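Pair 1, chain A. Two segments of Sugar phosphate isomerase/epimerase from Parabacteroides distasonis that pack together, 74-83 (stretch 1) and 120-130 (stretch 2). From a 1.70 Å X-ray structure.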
# COMPACT_ATOMS: atom_id res chain seq x y z
N LYS A 74 -8.28 -4.28 14.09
CA LYS A 74 -7.94 -5.52 13.38
C LYS A 74 -6.90 -5.25 12.34
O LYS A 74 -7.03 -4.29 11.58
CB LYS A 74 -9.15 -6.12 12.70
CG LYS A 74 -8.95 -7.57 12.28
N ILE A 75 -5.88 -6.11 12.28
CA ILE A 75 -4.86 -6.03 11.25
C ILE A 75 -5.36 -6.74 10.00
O ILE A 75 -5.62 -7.95 10.03
CB ILE A 75 -3.51 -6.64 11.73
CG1 ILE A 75 -2.98 -5.91 12.98
CG2 ILE A 75 -2.48 -6.65 10.60
CD1 ILE A 75 -1.80 -6.65 13.62
N ILE A 76 -5.51 -5.96 8.93
CA ILE A 76 -6.07 -6.42 7.65
C ILE A 76 -5.02 -6.53 6.56
O ILE A 76 -5.11 -7.38 5.68
CB ILE A 76 -7.14 -5.40 7.16
CG1 ILE A 76 -8.26 -5.24 8.19
CG2 ILE A 76 -7.72 -5.75 5.75
CD1 ILE A 76 -8.94 -6.54 8.58
N SER A 77 -4.01 -5.66 6.60
CA SER A 77 -3.06 -5.57 5.53
C SER A 77 -1.70 -5.16 6.05
O SER A 77 -1.54 -4.72 7.19
CB SER A 77 -3.58 -4.55 4.50
OG SER A 77 -2.75 -4.43 3.38
N SER A 78 -0.70 -5.36 5.22
CA SER A 78 0.68 -5.00 5.56
C SER A 78 1.49 -4.64 4.32
O SER A 78 1.42 -5.34 3.32
CB SER A 78 1.36 -6.15 6.31
OG SER A 78 2.70 -5.87 6.71
N HIS A 79 2.29 -3.57 4.45
CA HIS A 79 3.23 -3.09 3.45
C HIS A 79 4.61 -3.60 3.74
O HIS A 79 5.16 -3.33 4.78
CB HIS A 79 3.31 -1.56 3.42
CG HIS A 79 2.28 -0.94 2.57
ND1 HIS A 79 2.40 0.35 2.09
CD2 HIS A 79 1.12 -1.42 2.08
CE1 HIS A 79 1.35 0.63 1.34
NE2 HIS A 79 0.55 -0.42 1.32
N VAL A 80 5.18 -4.31 2.78
CA VAL A 80 6.49 -4.86 2.96
C VAL A 80 7.28 -4.73 1.66
O VAL A 80 6.71 -4.76 0.58
CB VAL A 80 6.44 -6.35 3.37
CG1 VAL A 80 5.71 -6.51 4.72
CG2 VAL A 80 5.77 -7.19 2.25
N ASN A 81 8.59 -4.58 1.76
CA ASN A 81 9.43 -4.51 0.57
C ASN A 81 10.57 -5.53 0.64
O ASN A 81 11.24 -5.60 1.68
CB ASN A 81 10.08 -3.13 0.47
CG ASN A 81 9.14 -2.06 0.02
OD1 ASN A 81 8.55 -2.10 -1.11
ND2 ASN A 81 8.95 -1.09 0.90
N PRO A 82 10.80 -6.32 -0.43
CA PRO A 82 11.94 -7.25 -0.43
C PRO A 82 13.29 -6.65 -0.07
O PRO A 82 13.69 -5.59 -0.59
CB PRO A 82 11.97 -7.76 -1.88
CG PRO A 82 10.54 -7.70 -2.29
CD PRO A 82 9.97 -6.50 -1.64
N VAL A 83 13.97 -7.35 0.83
CA VAL A 83 15.31 -6.98 1.27
C VAL A 83 16.18 -8.21 1.30
O VAL A 83 15.68 -9.34 1.43
CB VAL A 83 15.35 -6.34 2.69
CG1 VAL A 83 14.69 -4.95 2.73
CG2 VAL A 83 14.74 -7.28 3.72
N LEU A 120 0.06 -13.75 11.51
CA LEU A 120 -0.61 -12.51 11.93
C LEU A 120 -2.10 -12.46 11.52
O LEU A 120 -2.82 -11.56 11.98
CB LEU A 120 0.10 -11.27 11.37
CG LEU A 120 1.43 -10.80 11.95
CD1 LEU A 120 2.08 -9.71 11.08
CD2 LEU A 120 1.22 -10.33 13.41
N GLY A 121 -2.56 -13.37 10.66
CA GLY A 121 -3.95 -13.38 10.19
C GLY A 121 -4.28 -12.25 9.23
O GLY A 121 -5.44 -11.88 9.05
N CYS A 122 -3.25 -11.78 8.55
CA CYS A 122 -3.32 -10.64 7.70
C CYS A 122 -3.92 -11.04 6.34
O CYS A 122 -3.48 -12.03 5.70
CB CYS A 122 -1.89 -10.09 7.62
SG CYS A 122 -1.79 -8.50 7.10
N LYS A 123 -4.97 -10.35 5.91
CA LYS A 123 -5.66 -10.70 4.66
C LYS A 123 -4.88 -10.35 3.39
O LYS A 123 -4.89 -11.14 2.41
CB LYS A 123 -7.05 -10.06 4.64
CG LYS A 123 -7.75 -10.20 3.30
CD LYS A 123 -9.18 -9.79 3.35
CE LYS A 123 -9.85 -10.10 2.02
NZ LYS A 123 -11.33 -9.95 2.08
N TYR A 124 -4.28 -9.15 3.38
CA TYR A 124 -3.48 -8.65 2.28
C TYR A 124 -2.01 -8.47 2.66
O TYR A 124 -1.71 -7.98 3.74
CB TYR A 124 -4.00 -7.30 1.83
CG TYR A 124 -5.48 -7.23 1.50
CD1 TYR A 124 -5.94 -7.65 0.28
CD2 TYR A 124 -6.39 -6.69 2.39
CE1 TYR A 124 -7.27 -7.55 -0.06
CE2 TYR A 124 -7.74 -6.59 2.08
CZ TYR A 124 -8.17 -7.02 0.85
OH TYR A 124 -9.50 -6.94 0.54
N LEU A 125 -1.13 -8.83 1.72
CA LEU A 125 0.32 -8.60 1.81
C LEU A 125 0.69 -7.85 0.53
O LEU A 125 0.46 -8.35 -0.58
CB LEU A 125 1.07 -9.93 1.92
CG LEU A 125 2.56 -9.82 2.25
CD1 LEU A 125 2.82 -9.06 3.53
CD2 LEU A 125 3.21 -11.23 2.28
N ILE A 126 1.24 -6.64 0.69
CA ILE A 126 1.36 -5.67 -0.40
C ILE A 126 2.76 -5.06 -0.46
O ILE A 126 3.33 -4.68 0.56
CB ILE A 126 0.31 -4.55 -0.25
CG1 ILE A 126 -1.11 -5.11 -0.37
CG2 ILE A 126 0.54 -3.41 -1.25
CD1 ILE A 126 -2.30 -4.20 -0.03
N GLN A 127 3.34 -5.02 -1.67
CA GLN A 127 4.60 -4.33 -1.96
C GLN A 127 4.27 -2.90 -2.40
O GLN A 127 3.52 -2.73 -3.37
CB GLN A 127 5.37 -5.02 -3.06
CG GLN A 127 6.63 -4.27 -3.41
CD GLN A 127 7.50 -5.05 -4.34
OE1 GLN A 127 7.50 -6.29 -4.30
NE2 GLN A 127 8.26 -4.34 -5.19
N PRO A 128 4.76 -1.89 -1.67
CA PRO A 128 4.44 -0.47 -2.01
C PRO A 128 5.47 0.32 -2.78
O PRO A 128 5.16 1.44 -3.19
CB PRO A 128 4.26 0.14 -0.63
CG PRO A 128 5.35 -0.53 0.16
CD PRO A 128 5.43 -1.97 -0.35
N MSE A 129 6.68 -0.19 -3.00
CA MSE A 129 7.72 0.54 -3.71
C MSE A 129 8.06 -0.10 -5.05
O MSE A 129 8.21 -1.29 -5.15
CB MSE A 129 9.02 0.64 -2.87
CG MSE A 129 10.10 1.57 -3.46
SE MSE A 129 9.40 3.49 -3.62
CE MSE A 129 8.62 3.45 -2.01
N MSE A 130 8.18 0.72 -6.09
CA MSE A 130 8.49 0.25 -7.43
C MSE A 130 9.95 -0.17 -7.56
O MSE A 130 10.87 0.58 -7.13
CB MSE A 130 8.19 1.35 -8.46
CG MSE A 130 8.05 0.81 -9.86
SE MSE A 130 7.85 2.21 -11.20
CE MSE A 130 9.51 2.80 -11.30
O HOH W 1 -5.12 -9.93 11.86
O HOH W 2 -6.89 -9.80 8.42
O HOH W 3 10.62 -2.78 -3.35

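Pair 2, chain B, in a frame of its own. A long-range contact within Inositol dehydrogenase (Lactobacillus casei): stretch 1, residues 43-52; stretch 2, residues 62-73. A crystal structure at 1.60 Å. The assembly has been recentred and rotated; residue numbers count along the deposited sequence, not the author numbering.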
# COMPACT_ATOMS: atom_id res chain seq x y z
N ALA B 43 -6.98 37.18 13.91
CA ALA B 43 -8.40 37.02 14.18
C ALA B 43 -8.66 36.90 15.67
O ALA B 43 -7.81 36.41 16.43
CB ALA B 43 -8.94 35.80 13.46
N LYS B 44 -9.83 37.35 16.08
CA LYS B 44 -10.26 37.24 17.46
C LYS B 44 -11.70 36.76 17.46
O LYS B 44 -12.52 37.29 16.70
CB LYS B 44 -10.18 38.62 18.11
CG LYS B 44 -10.72 38.69 19.52
CD LYS B 44 -10.54 40.10 20.06
CE LYS B 44 -11.18 40.26 21.43
NZ LYS B 44 -10.71 39.23 22.39
N LEU B 45 -12.02 35.77 18.28
CA LEU B 45 -13.42 35.39 18.45
C LEU B 45 -14.03 36.32 19.49
O LEU B 45 -13.77 36.18 20.69
CB LEU B 45 -13.56 33.93 18.87
CG LEU B 45 -15.00 33.39 18.79
CD1 LEU B 45 -15.47 33.35 17.35
CD2 LEU B 45 -15.10 32.02 19.42
N GLN B 46 -14.83 37.26 19.01
CA GLN B 46 -15.32 38.36 19.83
C GLN B 46 -16.71 38.08 20.40
O GLN B 46 -17.00 38.41 21.55
CB GLN B 46 -15.37 39.63 18.98
CG GLN B 46 -16.08 40.80 19.65
CD GLN B 46 -15.25 41.44 20.74
OE1 GLN B 46 -14.07 41.13 20.91
NE2 GLN B 46 -15.86 42.36 21.48
N ALA B 47 -17.56 37.45 19.59
CA ALA B 47 -18.95 37.26 19.98
C ALA B 47 -19.46 35.89 19.56
O ALA B 47 -18.95 35.29 18.61
CB ALA B 47 -19.81 38.35 19.36
N ALA B 48 -20.45 35.39 20.29
CA ALA B 48 -21.11 34.13 19.96
C ALA B 48 -22.61 34.28 20.15
O ALA B 48 -23.06 34.99 21.06
CB ALA B 48 -20.58 33.00 20.82
N THR B 49 -23.39 33.64 19.27
CA THR B 49 -24.85 33.60 19.40
C THR B 49 -25.30 32.16 19.54
O THR B 49 -24.89 31.30 18.76
CB THR B 49 -25.55 34.18 18.17
OG1 THR B 49 -25.27 35.58 18.07
CG2 THR B 49 -27.07 33.98 18.24
N SER B 50 -26.13 31.89 20.55
CA SER B 50 -26.78 30.60 20.69
C SER B 50 -27.97 30.75 21.63
O SER B 50 -27.97 31.62 22.50
CB SER B 50 -25.82 29.55 21.25
OG SER B 50 -26.50 28.32 21.47
N VAL B 51 -28.98 29.91 21.44
CA VAL B 51 -30.15 29.95 22.32
C VAL B 51 -30.12 28.73 23.23
O VAL B 51 -31.08 28.43 23.95
CB VAL B 51 -31.47 30.09 21.52
CG1 VAL B 51 -31.76 28.82 20.73
CG2 VAL B 51 -32.64 30.46 22.43
N VAL B 52 -29.00 28.02 23.21
CA VAL B 52 -28.70 27.06 24.26
C VAL B 52 -27.68 27.69 25.21
O VAL B 52 -26.54 27.94 24.82
CB VAL B 52 -28.20 25.70 23.73
CG1 VAL B 52 -27.96 24.75 24.88
CG2 VAL B 52 -29.22 25.10 22.78
N GLU B 62 -14.36 28.60 28.17
CA GLU B 62 -13.34 27.93 27.38
C GLU B 62 -12.58 28.86 26.44
O GLU B 62 -11.36 28.74 26.30
CB GLU B 62 -13.95 26.78 26.58
CG GLU B 62 -14.39 25.63 27.45
CD GLU B 62 -13.23 24.97 28.15
OE1 GLU B 62 -12.23 24.66 27.46
OE2 GLU B 62 -13.31 24.76 29.38
N LEU B 63 -13.29 29.78 25.79
CA LEU B 63 -12.66 30.60 24.75
C LEU B 63 -12.54 32.08 25.10
O LEU B 63 -11.98 32.85 24.32
CB LEU B 63 -13.41 30.44 23.43
CG LEU B 63 -13.70 29.02 22.95
CD1 LEU B 63 -14.31 29.06 21.56
CD2 LEU B 63 -12.44 28.18 22.94
N GLY B 64 -13.07 32.48 26.25
CA GLY B 64 -13.02 33.87 26.67
C GLY B 64 -13.70 34.84 25.71
O GLY B 64 -13.23 35.97 25.52
N VAL B 65 -14.78 34.39 25.09
CA VAL B 65 -15.59 35.26 24.24
C VAL B 65 -16.19 36.37 25.12
O VAL B 65 -16.73 36.09 26.18
CB VAL B 65 -16.70 34.47 23.54
CG1 VAL B 65 -17.77 35.40 23.00
CG2 VAL B 65 -16.12 33.62 22.43
N GLU B 66 -16.09 37.61 24.66
CA GLU B 66 -16.54 38.76 25.44
C GLU B 66 -18.05 39.02 25.38
O GLU B 66 -18.68 39.28 26.41
CB GLU B 66 -15.76 40.00 25.04
CG GLU B 66 -14.32 39.96 25.50
CD GLU B 66 -13.48 41.08 24.92
OE1 GLU B 66 -14.05 42.14 24.57
OE2 GLU B 66 -12.25 40.90 24.80
N GLU B 67 -18.63 38.97 24.19
CA GLU B 67 -20.04 39.30 24.01
C GLU B 67 -20.86 38.07 23.63
O GLU B 67 -20.59 37.44 22.61
CB GLU B 67 -20.20 40.36 22.92
CG GLU B 67 -19.36 41.60 23.12
CD GLU B 67 -19.52 42.59 21.98
OE1 GLU B 67 -20.54 43.30 21.96
OE2 GLU B 67 -18.62 42.67 21.12
N VAL B 68 -21.86 37.72 24.43
CA VAL B 68 -22.76 36.62 24.07
C VAL B 68 -24.16 37.14 23.76
O VAL B 68 -24.60 38.15 24.32
CB VAL B 68 -22.80 35.52 25.14
CG1 VAL B 68 -21.49 34.75 25.18
CG2 VAL B 68 -23.12 36.11 26.50
N PHE B 69 -24.85 36.46 22.84
CA PHE B 69 -26.18 36.87 22.40
C PHE B 69 -27.10 35.66 22.27
O PHE B 69 -26.64 34.54 22.02
CB PHE B 69 -26.09 37.59 21.06
CG PHE B 69 -25.28 38.85 21.10
CD1 PHE B 69 -23.90 38.82 20.92
CD2 PHE B 69 -25.89 40.08 21.34
CE1 PHE B 69 -23.15 39.98 20.96
CE2 PHE B 69 -25.15 41.24 21.39
CZ PHE B 69 -23.77 41.20 21.20
N GLU B 70 -28.39 35.89 22.47
CA GLU B 70 -29.40 34.85 22.30
C GLU B 70 -30.04 34.98 20.92
O GLU B 70 -30.71 34.05 20.44
CB GLU B 70 -30.48 34.97 23.37
CG GLU B 70 -30.04 34.60 24.78
CD GLU B 70 -29.23 35.69 25.47
OE1 GLU B 70 -29.48 36.89 25.21
OE2 GLU B 70 -28.34 35.34 26.28
N ASP B 71 -29.81 36.11 20.27
CA ASP B 71 -30.44 36.42 18.99
C ASP B 71 -29.41 36.86 17.96
O ASP B 71 -28.59 37.73 18.25
CB ASP B 71 -31.49 37.52 19.17
CG ASP B 71 -32.14 37.92 17.86
OD1 ASP B 71 -33.06 37.20 17.42
OD2 ASP B 71 -31.73 38.93 17.26
N PHE B 72 -29.44 36.26 16.77
CA PHE B 72 -28.45 36.58 15.74
C PHE B 72 -28.47 38.03 15.29
O PHE B 72 -27.42 38.66 15.11
CB PHE B 72 -28.59 35.65 14.52
CG PHE B 72 -27.58 35.91 13.44
CD1 PHE B 72 -26.31 35.34 13.51
CD2 PHE B 72 -27.89 36.71 12.35
CE1 PHE B 72 -25.38 35.58 12.53
CE2 PHE B 72 -26.96 36.95 11.36
CZ PHE B 72 -25.70 36.37 11.44
N ASP B 73 -29.66 38.59 15.09
CA ASP B 73 -29.74 39.97 14.64
C ASP B 73 -29.23 40.91 15.71
O ASP B 73 -28.66 41.95 15.39
CB ASP B 73 -31.18 40.33 14.25
CG ASP B 73 -31.68 39.50 13.10
OD1 ASP B 73 -31.26 39.77 11.95
OD2 ASP B 73 -32.46 38.55 13.34
O HOH W 4 -11.51 35.00 22.17

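The sharpest difference lies at one matched pair of positions, Ile76(A)/Tyr124(A) in pair 1 and Gln46(B)/Glu67(B) in pair 2. In pair 1 the contact is apolar: Ile76(A) CG2 lies 3.7 Å from Tyr124(A) CD2. In pair 2 it is polar. Gln46(B) starts away from the other stretch, but its end turns back, and NE2 donates a hydrogen bond to Glu67(B) OE2 at 2.8 Å.

The backbone beneath is the same. Fourteen central residues superpose with an RMSD of 0.6 Å. Each pair sets two parallel strands side by side, 4.8 Å apart at closest approach, with axes 20° apart in pair 1 and 17° in pair 2. A glycine with positive phi, Gly121(A) or Gly64(B), follows a helix and precedes the second strand.

The hydrogen bonds also correspond. Ile76(A) O accepts from Tyr124(A) N at 3.0 Å and, weakly, from Lys123(A) N at 3.0 Å. Gln46(B) O accepts from Glu67(B) N at 3.2 Å and, weakly, from Glu66(B) N at 3.3 Å. Further along, Ile126(A) N donates to Ser78(A) O and Phe69(B) N to Ala48(B) O, both at 2.9 Å. The last rung is Val80(A) N to Ile126(A) O at 2.9 Å, matched by Ser50(B) N to Phe69(B) O at 3.1 Å.

Cys122(A) and Val65(B) fill nearly the same space, their side-chain centres 0.3 Å apart after superposition. Cys122(A) SG is 4.0 Å from Ile75(A) CG2; Val65(B) CG2 is 3.6 Å from Leu45(B) CD2. Leu45(B) CD2 also reaches Leu63(B) CD1 at 3.7 Å.

On one face, Ser77(A) and His79(A) with Tyr124(A) and Ile126(A) match Ala47(B) and Thr49(B) with Glu67(B) and Phe69(B). Ile126(A) CD1 approaches Ser77(A) OG at 3.4 Å. The edge of the Phe69(B) ring instead meets Ala47(B), CE1 to CB at 4.0 Å. One face of the His79(A) ring is covered by Pro128(A), with ND1 3.3 Å from CB. The smaller Thr49(B) packs CG2 3.7 Å from Asp71(B) C, while its buried OG1 has no hydrogen-bond partner in the model.

The ends differ too. Asn81(A) OD1 accepts a weak bond from Met129(A) N at 3.3 Å, whereas the matching Val51(B) has only a loose contact, CB to Glu70(B) O at 4.2 Å. At the other end, Lys44(B) NZ forms a salt bridge with Glu66(B) OE2 at 3.3 Å.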